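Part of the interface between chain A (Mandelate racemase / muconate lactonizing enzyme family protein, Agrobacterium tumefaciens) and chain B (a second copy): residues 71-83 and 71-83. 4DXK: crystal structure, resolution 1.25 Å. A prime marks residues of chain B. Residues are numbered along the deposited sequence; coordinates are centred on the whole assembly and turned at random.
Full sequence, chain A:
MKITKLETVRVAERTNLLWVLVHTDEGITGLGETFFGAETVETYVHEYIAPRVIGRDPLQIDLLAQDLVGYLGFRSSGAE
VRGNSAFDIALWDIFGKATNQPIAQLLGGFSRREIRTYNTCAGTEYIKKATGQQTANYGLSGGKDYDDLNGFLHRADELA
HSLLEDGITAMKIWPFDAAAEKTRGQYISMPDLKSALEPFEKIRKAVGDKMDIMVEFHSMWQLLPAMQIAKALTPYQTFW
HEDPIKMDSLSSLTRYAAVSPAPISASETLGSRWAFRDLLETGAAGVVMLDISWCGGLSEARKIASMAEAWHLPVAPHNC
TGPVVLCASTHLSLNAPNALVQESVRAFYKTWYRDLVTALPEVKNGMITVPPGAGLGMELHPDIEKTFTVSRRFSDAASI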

# COMPACT_ATOMS: atom_id res chain seq x y z
N TYR A 71 -18.95 10.11 -25.80
CA TYR A 71 -19.45 9.08 -24.91
C TYR A 71 -18.57 7.83 -25.04
O TYR A 71 -18.31 7.13 -24.06
CB TYR A 71 -20.90 8.76 -25.27
CG TYR A 71 -21.51 7.71 -24.38
CD1 TYR A 71 -21.81 7.99 -23.05
CD2 TYR A 71 -21.81 6.45 -24.88
CE1 TYR A 71 -22.38 7.03 -22.24
CE2 TYR A 71 -22.38 5.48 -24.07
CZ TYR A 71 -22.65 5.78 -22.75
OH TYR A 71 -23.23 4.83 -21.94
N LEU A 72 -18.13 7.57 -26.26
CA LEU A 72 -17.18 6.50 -26.56
C LEU A 72 -15.90 7.08 -27.15
O LEU A 72 -15.92 8.19 -27.69
CB LEU A 72 -17.77 5.53 -27.58
CG LEU A 72 -19.09 4.85 -27.20
CD1 LEU A 72 -19.50 3.88 -28.30
CD2 LEU A 72 -18.99 4.13 -25.88
N GLY A 73 -14.80 6.36 -27.04
CA GLY A 73 -13.57 6.75 -27.72
C GLY A 73 -12.74 7.81 -27.02
O GLY A 73 -11.74 8.28 -27.57
N PHE A 74 -13.13 8.17 -25.81
CA PHE A 74 -12.42 9.15 -24.99
C PHE A 74 -11.16 8.50 -24.38
O PHE A 74 -10.99 7.28 -24.43
CB PHE A 74 -13.37 9.65 -23.90
CG PHE A 74 -13.88 8.56 -23.02
CD1 PHE A 74 -13.16 8.15 -21.90
CD2 PHE A 74 -15.04 7.87 -23.34
CE1 PHE A 74 -13.59 7.11 -21.11
CE2 PHE A 74 -15.48 6.83 -22.55
CZ PHE A 74 -14.76 6.44 -21.44
N ARG A 75 -10.31 9.32 -23.77
CA ARG A 75 -9.08 8.86 -23.11
C ARG A 75 -8.32 7.91 -24.03
O ARG A 75 -7.92 6.81 -23.64
CB ARG A 75 -9.39 8.21 -21.76
CG ARG A 75 -8.16 7.94 -20.88
CD ARG A 75 -8.23 6.55 -20.30
NE ARG A 75 -7.12 6.21 -19.41
CZ ARG A 75 -6.04 5.52 -19.79
NH1 ARG A 75 -5.90 5.13 -21.05
NH2 ARG A 75 -5.10 5.24 -18.90
N SER A 76 -8.12 8.35 -25.27
CA SER A 76 -7.48 7.53 -26.27
C SER A 76 -6.87 8.40 -27.33
O SER A 76 -7.03 9.63 -27.33
CB SER A 76 -8.49 6.58 -26.90
OG SER A 76 -9.18 7.23 -27.95
N SER A 77 -6.16 7.76 -28.26
CA SER A 77 -5.62 8.42 -29.44
C SER A 77 -6.35 7.96 -30.71
O SER A 77 -5.79 8.00 -31.80
CB SER A 77 -4.11 8.15 -29.54
OG SER A 77 -3.85 6.77 -29.39
N GLY A 78 -7.61 7.55 -30.55
CA GLY A 78 -8.43 7.10 -31.66
C GLY A 78 -8.90 8.21 -32.58
O GLY A 78 -8.60 9.39 -32.38
N ALA A 79 -9.68 7.83 -33.59
CA ALA A 79 -10.00 8.74 -34.69
C ALA A 79 -10.75 9.97 -34.21
O ALA A 79 -10.48 11.09 -34.67
CB ALA A 79 -10.79 8.02 -35.77
N GLU A 80 -11.70 9.77 -33.31
CA GLU A 80 -12.47 10.89 -32.77
C GLU A 80 -11.55 11.90 -32.09
O GLU A 80 -11.66 13.11 -32.30
CB GLU A 80 -13.54 10.40 -31.79
CG GLU A 80 -14.62 9.49 -32.39
CD GLU A 80 -14.35 8.00 -32.28
OE1 GLU A 80 -13.19 7.56 -32.14
OE2 GLU A 80 -15.34 7.25 -32.35
N VAL A 81 -10.66 11.40 -31.24
CA VAL A 81 -9.74 12.28 -30.55
C VAL A 81 -8.80 12.99 -31.52
O VAL A 81 -8.53 14.18 -31.36
CB VAL A 81 -8.96 11.54 -29.45
CG1 VAL A 81 -7.84 12.41 -28.89
CG2 VAL A 81 -9.94 11.12 -28.35
N ARG A 82 -8.32 12.29 -32.54
CA ARG A 82 -7.45 12.93 -33.52
C ARG A 82 -8.17 14.07 -34.24
O ARG A 82 -7.61 15.15 -34.45
CB ARG A 82 -6.87 11.91 -34.51
CG ARG A 82 -6.00 10.88 -33.81
CD ARG A 82 -5.01 10.16 -34.72
NE ARG A 82 -5.63 9.50 -35.87
CZ ARG A 82 -6.31 8.36 -35.81
NH1 ARG A 82 -6.51 7.72 -34.66
NH2 ARG A 82 -6.82 7.85 -36.94
N GLY A 83 -9.44 13.86 -34.58
CA GLY A 83 -10.20 14.93 -35.20
C GLY A 83 -10.43 16.09 -34.26
O GLY A 83 -10.27 17.26 -34.64
N TYR B 71 -1.74 1.05 -33.51
CA TYR B 71 -0.70 1.79 -32.82
C TYR B 71 -1.32 2.90 -31.98
O TYR B 71 -0.86 3.21 -30.88
CB TYR B 71 0.27 2.37 -33.86
CG TYR B 71 1.41 3.13 -33.24
CD1 TYR B 71 2.41 2.48 -32.54
CD2 TYR B 71 1.48 4.51 -33.37
CE1 TYR B 71 3.46 3.17 -31.98
CE2 TYR B 71 2.53 5.22 -32.81
CZ TYR B 71 3.51 4.54 -32.11
OH TYR B 71 4.56 5.23 -31.56
N LEU B 72 -2.38 3.49 -32.52
CA LEU B 72 -3.19 4.49 -31.82
C LEU B 72 -4.62 3.98 -31.67
O LEU B 72 -5.06 3.13 -32.44
CB LEU B 72 -3.23 5.80 -32.61
CG LEU B 72 -1.89 6.46 -32.90
CD1 LEU B 72 -2.11 7.78 -33.64
CD2 LEU B 72 -1.08 6.69 -31.64
N GLY B 73 -5.35 4.50 -30.69
CA GLY B 73 -6.77 4.22 -30.57
C GLY B 73 -7.12 2.90 -29.91
O GLY B 73 -8.30 2.53 -29.86
N PHE B 74 -6.13 2.21 -29.37
CA PHE B 74 -6.30 0.95 -28.67
C PHE B 74 -6.85 1.22 -27.25
O PHE B 74 -6.88 2.36 -26.79
CB PHE B 74 -4.95 0.23 -28.61
CG PHE B 74 -3.90 1.03 -27.92
CD1 PHE B 74 -3.75 0.96 -26.54
CD2 PHE B 74 -3.09 1.91 -28.63
CE1 PHE B 74 -2.81 1.73 -25.89
CE2 PHE B 74 -2.15 2.68 -27.98
CZ PHE B 74 -2.00 2.60 -26.61
N ARG B 75 -7.26 0.15 -26.56
CA ARG B 75 -7.77 0.23 -25.19
C ARG B 75 -8.82 1.33 -25.09
O ARG B 75 -8.78 2.19 -24.21
CB ARG B 75 -6.64 0.44 -24.18
CG ARG B 75 -7.05 0.26 -22.71
CD ARG B 75 -6.48 1.38 -21.88
NE ARG B 75 -6.79 1.29 -20.45
CZ ARG B 75 -7.79 1.94 -19.85
NH1 ARG B 75 -8.62 2.71 -20.56
NH2 ARG B 75 -7.96 1.81 -18.54
N SER B 76 -9.78 1.30 -26.02
CA SER B 76 -10.79 2.33 -26.09
C SER B 76 -12.02 1.78 -26.78
O SER B 76 -12.02 0.65 -27.28
CB SER B 76 -10.27 3.53 -26.85
OG SER B 76 -10.43 3.35 -28.24
N SER B 77 -13.06 2.61 -26.82
CA SER B 77 -14.28 2.31 -27.57
C SER B 77 -14.41 3.23 -28.78
O SER B 77 -15.51 3.49 -29.25
CB SER B 77 -15.49 2.42 -26.65
OG SER B 77 -15.45 3.64 -25.93
N GLY B 78 -13.27 3.71 -29.29
CA GLY B 78 -13.25 4.59 -30.45
C GLY B 78 -13.55 3.90 -31.77
O GLY B 78 -13.80 2.69 -31.83
N ALA B 79 -13.50 4.67 -32.85
CA ALA B 79 -14.01 4.21 -34.14
C ALA B 79 -13.28 2.99 -34.64
O ALA B 79 -13.89 2.06 -35.18
CB ALA B 79 -13.96 5.33 -35.17
N GLU B 80 -11.96 2.99 -34.49
CA GLU B 80 -11.15 1.85 -34.94
C GLU B 80 -11.58 0.58 -34.21
O GLU B 80 -11.76 -0.48 -34.82
CB GLU B 80 -9.66 2.12 -34.70
CG GLU B 80 -9.07 3.29 -35.49
CD GLU B 80 -9.05 4.62 -34.77
OE1 GLU B 80 -9.83 4.86 -33.82
OE2 GLU B 80 -8.22 5.46 -35.17
N VAL B 81 -11.72 0.67 -32.89
CA VAL B 81 -12.13 -0.49 -32.11
C VAL B 81 -13.54 -0.94 -32.49
O VAL B 81 -13.79 -2.15 -32.60
CB VAL B 81 -11.99 -0.23 -30.61
CG1 VAL B 81 -12.64 -1.36 -29.81
CG2 VAL B 81 -10.51 -0.09 -30.26
N ARG B 82 -14.45 -0.01 -32.71
CA ARG B 82 -15.80 -0.40 -33.11
C ARG B 82 -15.79 -1.15 -34.44
O ARG B 82 -16.49 -2.16 -34.60
CB ARG B 82 -16.74 0.82 -33.15
CG ARG B 82 -16.89 1.46 -31.78
CD ARG B 82 -18.13 2.32 -31.61
NE ARG B 82 -18.26 3.39 -32.61
CZ ARG B 82 -17.56 4.52 -32.61
NH1 ARG B 82 -16.64 4.76 -31.68
NH2 ARG B 82 -17.78 5.42 -33.56
N GLY B 83 -14.98 -0.69 -35.39
CA GLY B 83 -14.87 -1.41 -36.65
C GLY B 83 -14.25 -2.78 -36.47
O GLY B 83 -14.74 -3.77 -37.04
O HOH W 1 -12.63 5.08 -25.14
O HOH W 2 -9.44 4.57 -22.93
O HOH W 3 -6.90 4.24 -23.88
O HOH W 4 -5.77 4.84 -27.58
O HOH W 5 -17.62 8.36 -33.73
O HOH W 6 -7.38 5.13 -37.91

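The two stretches are related by an exact two-fold axis, so each contact described from chain B recurs with the chains exchanged; together they bury 730 Å².

Tyr71′ takes no part in the contact between the two stretches. Leu72′ is the first residue to engage: CA-to-CB points toward the partner, and chi1 m, chi2 t carry CD1 to 3.9 Å from Arg82 CD, so the aliphatic part of the arginine supplies an apolar surface for the leucine. At Gly73′ the backbone N donates to Ser77 OG (3.0 Å, N-H...O angle 155°). Its CA lies only 3.5 Å from Gly78 CA, and an ideal CB would sit 3.0 Å from that same atom; with phi at 82°, both packing and backbone conformation suit glycine.

Phe74′ contributes through its backbone: water 4 donates to Phe74′ O (2.8 Å) and accepts from Ser77 N (3.0 Å), bridging the chains. The Arg75′ side chain starts sideways, but its end approaches the axis, where its guanidinium stacks on that of Arg75 with centres 4.0 Å apart and planes at 23°. The NH1 atoms of Arg75′ and Arg75 are 3.7 Å apart, a close approach of like charges. Waters 2 and 3 lie nearby, each 2.8 Å from both Arg75 O and Arg75′ O.

Ser76′ CB meets Ser76 CB at 3.5 Å, a spacing that favours a small side chain. Its hydroxyl braces its own loop, OG donating to Gly73′ O (2.8 Å) and accepting from Gly78′ N (3.0 Å). Ser77′, with chi1 p, directs OG across the interface to accept from Gly73 N at 3.0 Å.

Gly78′ occupies the N-cap position. An ideal CB here would fall 3.1 Å from Glu80 OE1, the carboxylate oxygen that accepts from Ala79′ N (3.0 Å, 152°). The acid of one chain thus binds a free amide in the first turn of the other chain's helix. The small Ala79′ points toward its counterpart, with CB 4.2 Å from Ala79 CB; the helix axes pass 10.5 Å apart at 157°, close to antiparallel.

Glu80′ returns the interaction: OE1 accepts from Ala79 N at 3.0 Å, while OE2 forms a salt bridge with Arg82 NH1 at 2.9 Å. Water 6 donates to Glu80′ OE2 and accepts from Arg82 NH2, both at 2.9 Å. Val81′ lies out of reach. Arg82′ NH1 donates both to Glu80 OE2 (2.9 Å, 160°) and to Ser77′ O (3.0 Å), coupling the intermolecular salt bridge to its own loop. Gly83′ is again out of reach.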